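Local coordinates for OxyA protein (Actinoplanes teichomyceticus, PDB 5HH3), which probably catalyses a phenolic coupling step that cross-links the peptide during glycopeptide antibiotic biosynthesis, as a heme-dependent cytochrome P450, at residues B[38-43]-B[55-60]; B[62-67]-B[341-346]; B[286-291]-B[310-315]. All coordinates share one frame; numbering follows the deposited sequence.

Contact 1 of 3, residues B[38-43]-B[55-60]; sequences GPLTTL and WLATGY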
loop_
_atom_site.group_PDB
_atom_site.type_symbol
_atom_site.label_atom_id
_atom_site.label_comp_id
_atom_site.label_asym_id
_atom_site.label_seq_id
_atom_site.Cartn_x
_atom_site.Cartn_y
_atom_site.Cartn_z
ATOM N N GLY B 38 8.800 -16.117 -19.303
ATOM C CA GLY B 38 10.033 -16.683 -18.732
ATOM C C GLY B 38 9.821 -16.870 -17.231
ATOM O O GLY B 38 8.721 -16.627 -16.745
ATOM N N PRO B 39 10.853 -17.310 -16.498
ATOM C CA PRO B 39 10.708 -17.602 -15.070
ATOM C C PRO B 39 10.674 -16.359 -14.146
ATOM O O PRO B 39 10.291 -16.473 -12.984
ATOM C CB PRO B 39 11.927 -18.481 -14.772
ATOM C CG PRO B 39 12.944 -18.077 -15.786
ATOM C CD PRO B 39 12.144 -17.779 -17.022
ATOM N N LEU B 40 11.056 -15.200 -14.673
ATOM C CA LEU B 40 11.141 -13.961 -13.905
ATOM C C LEU B 40 10.778 -12.778 -14.800
ATOM O O LEU B 40 11.396 -12.616 -15.842
ATOM C CB LEU B 40 12.586 -13.798 -13.406
ATOM C CG LEU B 40 12.849 -12.731 -12.365
ATOM C CD1 LEU B 40 12.265 -13.085 -11.010
ATOM C CD2 LEU B 40 14.333 -12.448 -12.209
ATOM N N THR B 41 9.802 -11.962 -14.409
ATOM C CA THR B 41 9.418 -10.745 -15.158
ATOM C C THR B 41 9.334 -9.519 -14.226
ATOM O O THR B 41 9.305 -9.650 -13.009
ATOM C CB THR B 41 8.062 -10.922 -15.879
ATOM O OG1 THR B 41 7.047 -11.318 -14.933
ATOM C CG2 THR B 41 8.172 -11.998 -16.946
ATOM N N THR B 42 9.313 -8.324 -14.803
ATOM C CA THR B 42 9.236 -7.097 -14.013
ATOM C C THR B 42 7.786 -6.694 -13.786
ATOM O O THR B 42 6.961 -6.770 -14.688
ATOM C CB THR B 42 9.928 -5.931 -14.685
ATOM O OG1 THR B 42 9.338 -5.746 -15.954
ATOM C CG2 THR B 42 11.388 -6.198 -14.895
ATOM N N LEU B 43 7.489 -6.280 -12.559
ATOM C CA LEU B 43 6.261 -5.592 -12.249
ATOM C C LEU B 43 6.425 -4.130 -12.510
ATOM O O LEU B 43 5.510 -3.482 -13.012
ATOM C CB LEU B 43 5.876 -5.811 -10.788
ATOM C CG LEU B 43 5.543 -7.234 -10.394
ATOM C CD1 LEU B 43 5.416 -7.343 -8.875
ATOM C CD2 LEU B 43 4.265 -7.655 -11.101
ATOM N N TRP B 55 10.180 -7.390 -9.109
ATOM C CA TRP B 55 10.125 -8.555 -9.958
ATOM C C TRP B 55 9.087 -9.556 -9.446
ATOM O O TRP B 55 8.805 -9.628 -8.239
ATOM C CB TRP B 55 11.465 -9.291 -9.926
ATOM C CG TRP B 55 12.682 -8.548 -10.336
ATOM C CD1 TRP B 55 13.535 -7.861 -9.520
ATOM C CD2 TRP B 55 13.249 -8.491 -11.655
ATOM N NE1 TRP B 55 14.575 -7.348 -10.253
ATOM C CE2 TRP B 55 14.444 -7.749 -11.564
ATOM C CE3 TRP B 55 12.868 -9.006 -12.906
ATOM C CZ2 TRP B 55 15.261 -7.496 -12.664
ATOM C CZ3 TRP B 55 13.728 -8.755 -14.040
ATOM C CH2 TRP B 55 14.884 -8.011 -13.892
ATOM N N LEU B 56 8.562 -10.345 -10.378
ATOM C CA LEU B 56 7.686 -11.467 -10.079
ATOM C C LEU B 56 8.368 -12.729 -10.551
ATOM O O LEU B 56 8.682 -12.821 -11.730
ATOM C CB LEU B 56 6.354 -11.313 -10.816
ATOM C CG LEU B 56 5.302 -12.405 -10.622
ATOM C CD1 LEU B 56 4.693 -12.310 -9.228
ATOM C CD2 LEU B 56 4.210 -12.273 -11.675
ATOM N N ALA B 57 8.587 -13.682 -9.652
ATOM C CA ALA B 57 9.157 -15.004 -9.993
ATOM C C ALA B 57 8.002 -15.978 -10.152
ATOM O O ALA B 57 7.193 -16.111 -9.234
ATOM C CB ALA B 57 10.093 -15.498 -8.894
ATOM N N THR B 58 7.928 -16.623 -11.318
ATOM C CA THR B 58 6.896 -17.596 -11.641
ATOM C C THR B 58 7.433 -19.015 -11.881
ATOM O O THR B 58 6.649 -19.967 -11.801
ATOM C CB THR B 58 6.090 -17.172 -12.905
ATOM O OG1 THR B 58 6.971 -17.000 -14.020
ATOM C CG2 THR B 58 5.336 -15.871 -12.689
ATOM N N GLY B 59 8.722 -19.145 -12.226
ATOM C CA GLY B 59 9.353 -20.437 -12.473
ATOM C C GLY B 59 9.561 -21.205 -11.180
ATOM O O GLY B 59 9.991 -20.631 -10.165
ATOM N N TYR B 60 9.246 -22.495 -11.224
ATOM C CA TYR B 60 9.308 -23.386 -10.044
ATOM C C TYR B 60 10.685 -23.393 -9.375
ATOM O O TYR B 60 10.814 -23.167 -8.158
ATOM C CB TYR B 60 8.937 -24.833 -10.443
ATOM C CG TYR B 60 8.498 -25.706 -9.301
ATOM C CD1 TYR B 60 9.410 -26.461 -8.549
ATOM C CD2 TYR B 60 7.153 -25.814 -8.985
ATOM C CE1 TYR B 60 8.979 -27.264 -7.484
ATOM C CE2 TYR B 60 6.712 -26.613 -7.943
ATOM C CZ TYR B 60 7.620 -27.340 -7.203
ATOM O OH TYR B 60 7.104 -28.124 -6.187
HETATM O O HOH W 1 7.163 -19.078 -15.562
HETATM O O HOH W 2 7.133 -14.466 -15.069
#
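Trp55 lays its indole between Leu40 and Thr42 of the neighbouring strand. The two residues approach opposite faces of the six-membered ring: Leu40 CD2 stands over one face, 4.2 Å from the ring centroid and offset toward the rim, while the methyl CG2 of Thr42 covers the other at 4.0 Å from the same centroid. Both are CH-pi contacts, and the indole NE1 is hydrogen-bonded to Asp308. Leu40 CG, anti to the backbone N (chi1 -168°), lies 3.8 Å from Trp55 CE3. Leu56 follows with a two-way backbone pairing to Thr41, in which Leu56 N donates to Thr41 O over 2.8 Å in a nearly straight bond and Leu56 O accepts Thr41 N. Its side chain lies beside that of Thr41, pointing the same way, toward helix 29-37. Ala57 returns to the side of Trp55, its CB 3.9 Å from Leu40 CD1. Beyond the strand, Thr58 N and Gly59 N both donate to Pro39 O; the Thr58 bond, at 2.9 Å, arrives from above the carbonyl plane, whereas Gly59 N lies in that plane on a lone pair. Two waters further join Thr58 OG1 to Gly38 O, and one of them also reaches Thr41 OG1. Gly59 is the N-cap of helix 60-68. Strands 40-45 and 53-57 thus form an antiparallel beta hairpin at the edge of the mixed sheet of this P450 fold.

Contact 2 of 3, residues B[62-67]-B[341-346]; sequences EIRQVL and FGHGIH. With HEM (protoporphyrin IX containing Fe), chain G.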
loop_
_atom_site.group_PDB
_atom_site.type_symbol
_atom_site.label_atom_id
_atom_site.label_comp_id
_atom_site.label_asym_id
_atom_site.label_seq_id
_atom_site.Cartn_x
_atom_site.Cartn_y
_atom_site.Cartn_z
ATOM N N GLU B 62 13.229 -21.334 -9.964
ATOM C CA GLU B 62 13.669 -19.986 -9.658
ATOM C C GLU B 62 13.032 -19.499 -8.340
ATOM O O GLU B 62 13.662 -18.797 -7.557
ATOM C CB GLU B 62 13.348 -19.032 -10.815
ATOM C CG GLU B 62 14.205 -19.277 -12.074
ATOM C CD GLU B 62 13.775 -20.479 -12.908
ATOM O OE1 GLU B 62 12.702 -21.081 -12.666
ATOM O OE2 GLU B 62 14.524 -20.829 -13.828
ATOM N N ILE B 63 11.781 -19.876 -8.106
ATOM C CA ILE B 63 11.121 -19.553 -6.836
ATOM C C ILE B 63 11.839 -20.282 -5.677
ATOM O O ILE B 63 12.072 -19.688 -4.635
ATOM C CB ILE B 63 9.623 -19.890 -6.850
ATOM C CG1 ILE B 63 8.879 -18.878 -7.724
ATOM C CG2 ILE B 63 9.049 -19.897 -5.430
ATOM C CD1 ILE B 63 7.463 -19.311 -8.084
ATOM N N ARG B 64 12.195 -21.547 -5.865
ATOM C CA ARG B 64 12.958 -22.268 -4.828
ATOM C C ARG B 64 14.336 -21.625 -4.581
ATOM O O ARG B 64 14.798 -21.546 -3.448
ATOM C CB ARG B 64 13.107 -23.747 -5.176
ATOM C CG ARG B 64 11.782 -24.492 -5.082
ATOM C CD ARG B 64 11.860 -25.845 -5.767
ATOM N NE ARG B 64 12.891 -26.676 -5.173
ATOM C CZ ARG B 64 12.715 -27.693 -4.319
ATOM N NH1 ARG B 64 11.503 -28.079 -3.894
ATOM N NH2 ARG B 64 13.793 -28.355 -3.881
ATOM N N GLN B 65 14.961 -21.141 -5.647
ATOM C CA GLN B 65 16.207 -20.403 -5.511
ATOM C C GLN B 65 16.028 -19.111 -4.700
ATOM O O GLN B 65 16.809 -18.835 -3.788
ATOM C CB GLN B 65 16.765 -20.068 -6.888
ATOM C CG GLN B 65 18.144 -19.480 -6.842
ATOM C CD GLN B 65 18.735 -19.253 -8.226
ATOM O OE1 GLN B 65 18.142 -19.621 -9.263
ATOM N NE2 GLN B 65 19.916 -18.655 -8.249
ATOM N N VAL B 66 15.018 -18.321 -5.046
ATOM C CA VAL B 66 14.791 -17.053 -4.370
ATOM C C VAL B 66 14.530 -17.284 -2.876
ATOM O O VAL B 66 15.127 -16.597 -2.021
ATOM C CB VAL B 66 13.625 -16.291 -4.997
ATOM C CG1 VAL B 66 13.146 -15.145 -4.102
ATOM C CG2 VAL B 66 14.050 -15.748 -6.361
ATOM N N LEU B 67 13.654 -18.235 -2.581
ATOM C CA LEU B 67 13.169 -18.441 -1.217
ATOM C C LEU B 67 14.141 -19.194 -0.323
ATOM O O LEU B 67 14.008 -19.088 0.902
ATOM C CB LEU B 67 11.802 -19.156 -1.209
ATOM C CG LEU B 67 10.606 -18.405 -1.815
ATOM C CD1 LEU B 67 9.408 -19.326 -1.883
ATOM C CD2 LEU B 67 10.227 -17.156 -1.027
ATOM N N PHE B 341 2.952 -24.120 0.568
ATOM C CA PHE B 341 3.388 -23.695 1.897
ATOM C C PHE B 341 4.751 -22.975 1.888
ATOM O O PHE B 341 5.396 -22.837 2.936
ATOM C CB PHE B 341 3.441 -24.912 2.830
ATOM C CG PHE B 341 2.101 -25.554 3.054
ATOM C CD1 PHE B 341 1.201 -25.000 3.949
ATOM C CD2 PHE B 341 1.752 -26.737 2.382
ATOM C CE1 PHE B 341 -0.044 -25.581 4.152
ATOM C CE2 PHE B 341 0.515 -27.326 2.585
ATOM C CZ PHE B 341 -0.390 -26.743 3.466
ATOM N N GLY B 342 5.175 -22.499 0.716
ATOM C CA GLY B 342 6.417 -21.771 0.604
ATOM C C GLY B 342 7.633 -22.684 0.636
ATOM O O GLY B 342 7.545 -23.865 0.328
ATOM N N HIS B 343 8.778 -22.098 0.949
ATOM C CA HIS B 343 10.073 -22.754 0.818
ATOM C C HIS B 343 11.155 -21.942 1.563
ATOM O O HIS B 343 11.015 -20.728 1.736
ATOM C CB HIS B 343 10.431 -22.866 -0.667
ATOM C CG HIS B 343 11.585 -23.766 -0.954
ATOM N ND1 HIS B 343 11.508 -25.131 -0.826
ATOM C CD2 HIS B 343 12.842 -23.500 -1.394
ATOM C CE1 HIS B 343 12.676 -25.670 -1.142
ATOM N NE2 HIS B 343 13.502 -24.701 -1.490
ATOM N N GLY B 344 12.213 -22.615 1.984
ATOM C CA GLY B 344 13.308 -22.018 2.759
ATOM C C GLY B 344 12.922 -21.789 4.215
ATOM O O GLY B 344 11.986 -22.393 4.709
ATOM N N ILE B 345 13.612 -20.869 4.877
ATOM C CA ILE B 345 13.472 -20.692 6.338
ATOM C C ILE B 345 12.047 -20.202 6.775
ATOM O O ILE B 345 11.618 -20.449 7.904
ATOM C CB ILE B 345 14.594 -19.780 6.918
ATOM C CG1 ILE B 345 14.427 -18.310 6.487
ATOM C CG2 ILE B 345 15.999 -20.293 6.545
ATOM C CD1 ILE B 345 15.497 -17.373 7.013
ATOM N N HIS B 346 11.323 -19.532 5.880
ATOM C CA HIS B 346 9.989 -19.043 6.173
ATOM C C HIS B 346 8.838 -19.997 5.772
ATOM O O HIS B 346 7.664 -19.604 5.878
ATOM C CB HIS B 346 9.768 -17.660 5.561
ATOM C CG HIS B 346 10.632 -16.590 6.152
ATOM N ND1 HIS B 346 10.299 -15.925 7.313
ATOM C CD2 HIS B 346 11.802 -16.045 5.729
ATOM C CE1 HIS B 346 11.228 -15.027 7.585
ATOM N NE2 HIS B 346 12.152 -15.079 6.642
HETATM C CHA HEM G . 4.087 -19.002 6.520
HETATM C CHB HEM G . 1.394 -20.417 10.299
HETATM C CHC HEM G . -1.826 -22.390 7.230
HETATM C CHD HEM G . 0.914 -21.037 3.501
HETATM C C1A HEM G . 3.611 -19.195 7.795
HETATM C C2A HEM G . 4.213 -18.647 8.962
HETATM C C3A HEM G . 3.465 -19.054 10.025
HETATM C C4A HEM G . 2.394 -19.846 9.524
HETATM C CMA HEM G . 3.703 -18.709 11.474
HETATM C CAA HEM G . 5.463 -17.791 9.001
HETATM C CBA HEM G . 6.682 -18.706 9.102
HETATM C CGA HEM G . 8.016 -17.977 9.118
HETATM O O1A HEM G . 8.155 -16.822 8.647
HETATM O O2A HEM G . 9.026 -18.552 9.604
HETATM C C1B HEM G . 0.255 -21.078 9.798
HETATM C C2B HEM G . -0.797 -21.615 10.615
HETATM C C3B HEM G . -1.720 -22.178 9.760
HETATM C C4B HEM G . -1.178 -21.959 8.391
HETATM C CMB HEM G . -0.878 -21.580 12.126
HETATM C CAB HEM G . -2.984 -22.912 10.025
HETATM C CBB HEM G . -3.451 -23.314 11.211
HETATM C C1C HEM G . -1.393 -22.194 5.925
HETATM C C2C HEM G . -2.068 -22.625 4.762
HETATM C C3C HEM G . -1.278 -22.227 3.676
HETATM C C4C HEM G . -0.122 -21.566 4.222
HETATM C CMC HEM G . -3.397 -23.355 4.718
HETATM C CAC HEM G . -1.488 -22.424 2.218
HETATM C CBC HEM G . -2.479 -23.099 1.641
HETATM C C1D HEM G . 1.992 -20.366 4.077
HETATM C C2D HEM G . 3.044 -19.771 3.225
HETATM C C3D HEM G . 3.929 -19.202 4.056
HETATM C C4D HEM G . 3.400 -19.459 5.413
HETATM C CMD HEM G . 3.165 -19.749 1.718
HETATM C CAD HEM G . 5.190 -18.463 3.630
HETATM C CBD HEM G . 4.975 -16.985 3.273
HETATM C CGD HEM G . 6.298 -16.325 2.850
HETATM O O1D HEM G . 6.374 -15.118 2.557
HETATM O O2D HEM G . 7.367 -16.943 2.763
HETATM N NA HEM G . 2.506 -19.940 8.154
HETATM N NB HEM G . -0.009 -21.334 8.513
HETATM N NC HEM G . -0.211 -21.601 5.582
HETATM N ND HEM G . 2.263 -20.185 5.385
HETATM FE FE HEM G . 1.185 -20.743 6.884
HETATM O O HOH W 3 15.506 -19.324 3.132
HETATM O O HOH W 4 0.289 -18.841 6.921
#
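Arg64 and Leu67, on one side of helix 60-68, pack against His343 in the P450 heme-binding loop, the segment that leads to the axial ligand Cys348. From Arg64 CB, which sits 3.8 Å from His343 CD2, the side chain runs across the imidazole. CG comes next and stands almost squarely over the ring, 4.0 Å from its centroid in a CH-pi contact. Chi3 (59°) then bends the chain at NE; CZ beyond it lies 3.8 Å from His343 CE1. His343 CE1 lies over the centre of the guanidinium, whose plane is turned 36° from the ring. The imidazole also has the helix backbone beside it, with CD2 close to Arg64 O. Leu67 meets the base of the same histidine: its CD1 packs on His343 CB, and its CB touches His343 O at 3.4 Å. Past His343 the loop swings along the helix end, where Gly344 CA makes a CA-H...O contact with Leu67 O. His346 then turns to the heme, where ND1 donates to propionate O1A over 2.7 Å, in the plane of its ring. Back at the helix, a water donates to Leu67 O at 2.7 Å and accepts from Ile345 N.

Contact 3 of 3, residues B[286-291]-B[310-315]; sequences EKTHPR and VTCSLL. With HEM (protoporphyrin IX containing Fe), chain G.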
loop_
_atom_site.group_PDB
_atom_site.type_symbol
_atom_site.label_atom_id
_atom_site.label_comp_id
_atom_site.label_asym_id
_atom_site.label_seq_id
_atom_site.Cartn_x
_atom_site.Cartn_y
_atom_site.Cartn_z
ATOM N N GLU B 286 -1.736 -17.515 -2.855
ATOM C CA GLU B 286 -1.180 -17.473 -4.203
ATOM C C GLU B 286 0.244 -16.927 -4.336
ATOM O O GLU B 286 0.911 -17.205 -5.347
ATOM C CB GLU B 286 -2.094 -16.689 -5.138
ATOM C CG GLU B 286 -3.426 -17.350 -5.447
ATOM C CD GLU B 286 -4.582 -16.862 -4.569
ATOM O OE1 GLU B 286 -4.323 -16.205 -3.532
ATOM O OE2 GLU B 286 -5.763 -17.148 -4.914
ATOM N N LYS B 287 0.699 -16.131 -3.369
ATOM C CA LYS B 287 2.050 -15.555 -3.440
ATOM C C LYS B 287 2.672 -15.362 -2.060
ATOM O O LYS B 287 1.967 -15.335 -1.066
ATOM C CB LYS B 287 2.026 -14.228 -4.190
ATOM C CG LYS B 287 1.015 -13.254 -3.653
ATOM C CD LYS B 287 1.022 -11.979 -4.451
ATOM C CE LYS B 287 -0.129 -11.098 -4.021
ATOM N NZ LYS B 287 0.095 -10.589 -2.636
ATOM N N THR B 288 4.000 -15.267 -2.028
ATOM C CA THR B 288 4.743 -15.044 -0.792
ATOM C C THR B 288 4.808 -13.552 -0.550
ATOM O O THR B 288 4.554 -12.756 -1.463
ATOM C CB THR B 288 6.203 -15.557 -0.913
ATOM O OG1 THR B 288 6.780 -15.054 -2.116
ATOM C CG2 THR B 288 6.264 -17.058 -0.930
ATOM N N HIS B 289 5.183 -13.162 0.664
ATOM C CA HIS B 289 5.499 -11.772 0.942
ATOM C C HIS B 289 6.724 -11.374 0.085
ATOM O O HIS B 289 7.666 -12.170 -0.045
ATOM C CB HIS B 289 5.855 -11.559 2.419
ATOM C CG HIS B 289 4.722 -11.820 3.353
ATOM N ND1 HIS B 289 3.757 -10.870 3.639
ATOM C CD2 HIS B 289 4.379 -12.928 4.052
ATOM C CE1 HIS B 289 2.879 -11.381 4.488
ATOM N NE2 HIS B 289 3.241 -12.624 4.758
ATOM N N PRO B 290 6.726 -10.148 -0.473
ATOM C CA PRO B 290 7.898 -9.733 -1.213
ATOM C C PRO B 290 9.171 -9.649 -0.374
ATOM O O PRO B 290 9.127 -9.220 0.787
ATOM C CB PRO B 290 7.532 -8.367 -1.776
ATOM C CG PRO B 290 6.160 -8.055 -1.308
ATOM C CD PRO B 290 5.742 -9.072 -0.310
ATOM N N ARG B 291 10.269 -10.106 -0.976
ATOM C CA ARG B 291 11.579 -10.116 -0.380
ATOM C C ARG B 291 12.431 -9.006 -1.030
ATOM O O ARG B 291 12.313 -8.785 -2.232
ATOM C CB ARG B 291 12.285 -11.455 -0.660
ATOM C CG ARG B 291 11.567 -12.761 -0.298
ATOM C CD ARG B 291 11.400 -12.908 1.158
ATOM N NE ARG B 291 11.145 -14.281 1.634
ATOM C CZ ARG B 291 9.954 -14.796 1.956
ATOM N NH1 ARG B 291 8.840 -14.110 1.734
ATOM N NH2 ARG B 291 9.880 -16.033 2.454
ATOM N N VAL B 310 11.539 -9.104 -5.004
ATOM C CA VAL B 310 10.991 -10.246 -5.731
ATOM C C VAL B 310 9.786 -10.825 -4.977
ATOM O O VAL B 310 9.891 -11.159 -3.790
ATOM C CB VAL B 310 12.031 -11.366 -5.875
ATOM C CG1 VAL B 310 11.422 -12.579 -6.589
ATOM C CG2 VAL B 310 13.284 -10.841 -6.598
ATOM N N THR B 311 8.673 -10.973 -5.686
ATOM C CA THR B 311 7.474 -11.613 -5.170
ATOM C C THR B 311 7.352 -12.934 -5.897
ATOM O O THR B 311 7.472 -12.967 -7.141
ATOM C CB THR B 311 6.256 -10.731 -5.467
ATOM O OG1 THR B 311 6.451 -9.444 -4.863
ATOM C CG2 THR B 311 4.957 -11.374 -4.964
ATOM N N CYS B 312 7.160 -14.019 -5.154
ATOM C CA CYS B 312 7.079 -15.346 -5.758
ATOM C C CYS B 312 5.621 -15.781 -5.940
ATOM O O CYS B 312 4.839 -15.725 -4.980
ATOM C CB CYS B 312 7.825 -16.374 -4.926
ATOM S SG CYS B 312 9.583 -16.024 -4.749
ATOM N N SER B 313 5.271 -16.190 -7.174
ATOM C CA SER B 313 3.954 -16.701 -7.494
ATOM C C SER B 313 3.897 -18.232 -7.289
ATOM O O SER B 313 4.253 -19.043 -8.175
ATOM C CB SER B 313 3.562 -16.332 -8.920
ATOM O OG SER B 313 2.252 -16.765 -9.228
ATOM N N LEU B 314 3.401 -18.605 -6.118
ATOM C CA LEU B 314 3.127 -19.987 -5.774
ATOM C C LEU B 314 2.039 -20.559 -6.676
ATOM O O LEU B 314 2.115 -21.723 -7.063
ATOM C CB LEU B 314 2.732 -20.116 -4.304
ATOM C CG LEU B 314 3.663 -19.522 -3.243
ATOM C CD1 LEU B 314 3.150 -19.807 -1.830
ATOM C CD2 LEU B 314 5.066 -20.070 -3.420
ATOM N N LEU B 315 1.046 -19.747 -7.026
ATOM C CA LEU B 315 0.031 -20.151 -8.010
ATOM C C LEU B 315 0.699 -20.531 -9.347
ATOM O O LEU B 315 0.464 -21.645 -9.863
ATOM C CB LEU B 315 -0.997 -19.038 -8.201
ATOM C CG LEU B 315 -2.159 -19.294 -9.178
ATOM C CD1 LEU B 315 -2.967 -20.471 -8.740
ATOM C CD2 LEU B 315 -3.057 -18.085 -9.283
HETATM C CHA HEM G . 4.087 -19.002 6.520
HETATM C CHB HEM G . 1.394 -20.417 10.299
HETATM C CHC HEM G . -1.826 -22.390 7.230
HETATM C CHD HEM G . 0.914 -21.037 3.501
HETATM C C1A HEM G . 3.611 -19.195 7.795
HETATM C C2A HEM G . 4.213 -18.647 8.962
HETATM C C3A HEM G . 3.465 -19.054 10.025
HETATM C C4A HEM G . 2.394 -19.846 9.524
HETATM C CMA HEM G . 3.703 -18.709 11.474
HETATM C CAA HEM G . 5.463 -17.791 9.001
HETATM C CBA HEM G . 6.682 -18.706 9.102
HETATM C CGA HEM G . 8.016 -17.977 9.118
HETATM O O1A HEM G . 8.155 -16.822 8.647
HETATM O O2A HEM G . 9.026 -18.552 9.604
HETATM C C1B HEM G . 0.255 -21.078 9.798
HETATM C C2B HEM G . -0.797 -21.615 10.615
HETATM C C3B HEM G . -1.720 -22.178 9.760
HETATM C C4B HEM G . -1.178 -21.959 8.391
HETATM C CMB HEM G . -0.878 -21.580 12.126
HETATM C CAB HEM G . -2.984 -22.912 10.025
HETATM C CBB HEM G . -3.451 -23.314 11.211
HETATM C C1C HEM G . -1.393 -22.194 5.925
HETATM C C2C HEM G . -2.068 -22.625 4.762
HETATM C C3C HEM G . -1.278 -22.227 3.676
HETATM C C4C HEM G . -0.122 -21.566 4.222
HETATM C CMC HEM G . -3.397 -23.355 4.718
HETATM C CAC HEM G . -1.488 -22.424 2.218
HETATM C CBC HEM G . -2.479 -23.099 1.641
HETATM C C1D HEM G . 1.992 -20.366 4.077
HETATM C C2D HEM G . 3.044 -19.771 3.225
HETATM C C3D HEM G . 3.929 -19.202 4.056
HETATM C C4D HEM G . 3.400 -19.459 5.413
HETATM C CMD HEM G . 3.165 -19.749 1.718
HETATM C CAD HEM G . 5.190 -18.463 3.630
HETATM C CBD HEM G . 4.975 -16.985 3.273
HETATM C CGD HEM G . 6.298 -16.325 2.850
HETATM O O1D HEM G . 6.374 -15.118 2.557
HETATM O O2D HEM G . 7.367 -16.943 2.763
HETATM N NA HEM G . 2.506 -19.940 8.154
HETATM N NB HEM G . -0.009 -21.334 8.513
HETATM N NC HEM G . -0.211 -21.601 5.582
HETATM N ND HEM G . 2.263 -20.185 5.385
HETATM FE FE HEM G . 1.185 -20.743 6.884
HETATM O O HOH W 5 8.739 -13.259 -2.352
HETATM O O HOH W 4 0.289 -18.841 6.921
#
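Segments 286-291 and 310-315 run in nearly opposite directions, and at Arg291 and Val310 they form an antiparallel hydrogen-bonded pair in the mixed beta sheet of the P450 fold, beside a heme propionate. Arg291 N donates to Val310 O and Val310 N to Arg291 O; farther along, Thr288 N reaches Cys312 O at 3.1 Å. Where strand 309-312 gives way to helix 314-318, Leu315 N donates to Glu286 O. Here Glu286 CG lies alongside Leu315 CD2, while its carboxylate turns elsewhere, to a salt bridge with Arg22. Pro290 and Thr311 lie side by side, CB of the ring 3.4 Å from Thr311 OG1. Between the segments, a water accepts from Thr288 OG1 and donates to both His289 O and Val310 O. Chi2 (-66°) turns Arg291 CD; the guanidinium at the far end meets the propionate edge-on, NH2 donating to O2D and NH1 to O1D. The guanidinium, with two N-H groups on one carboxylate, probably stabilises its negative charge. NH1 is held from a second direction as well, bonding to His289 O at 2.9 Å, which helps fix the turn of the guanidinium. The same propionate oxygen O1D also accepts the backbone His289 N at 3.0 Å.

How the contacts relate
From the N terminus, contact 1 closes first, folding a short hairpin of strands 40-45 and 53-57. The chain then passes straight into helix 60-68, whose packing against 341-346 in contact 2 closes a far longer loop of 273 intervening residues. Contact 3 falls within that span and closes a small loop of its own, through strands between 291 and 310; none of the three crosses another. Strand 53-57 lies next to strand 309-312, so contacts 1 and 3 share one sheet, and Ala57 N and O probably bond to Thr311 O and Ser313 N. Ile63, Val66 and Leu67 pack helix 60-68 onto contact 3, and contacts 2 and 3 meet at the heme.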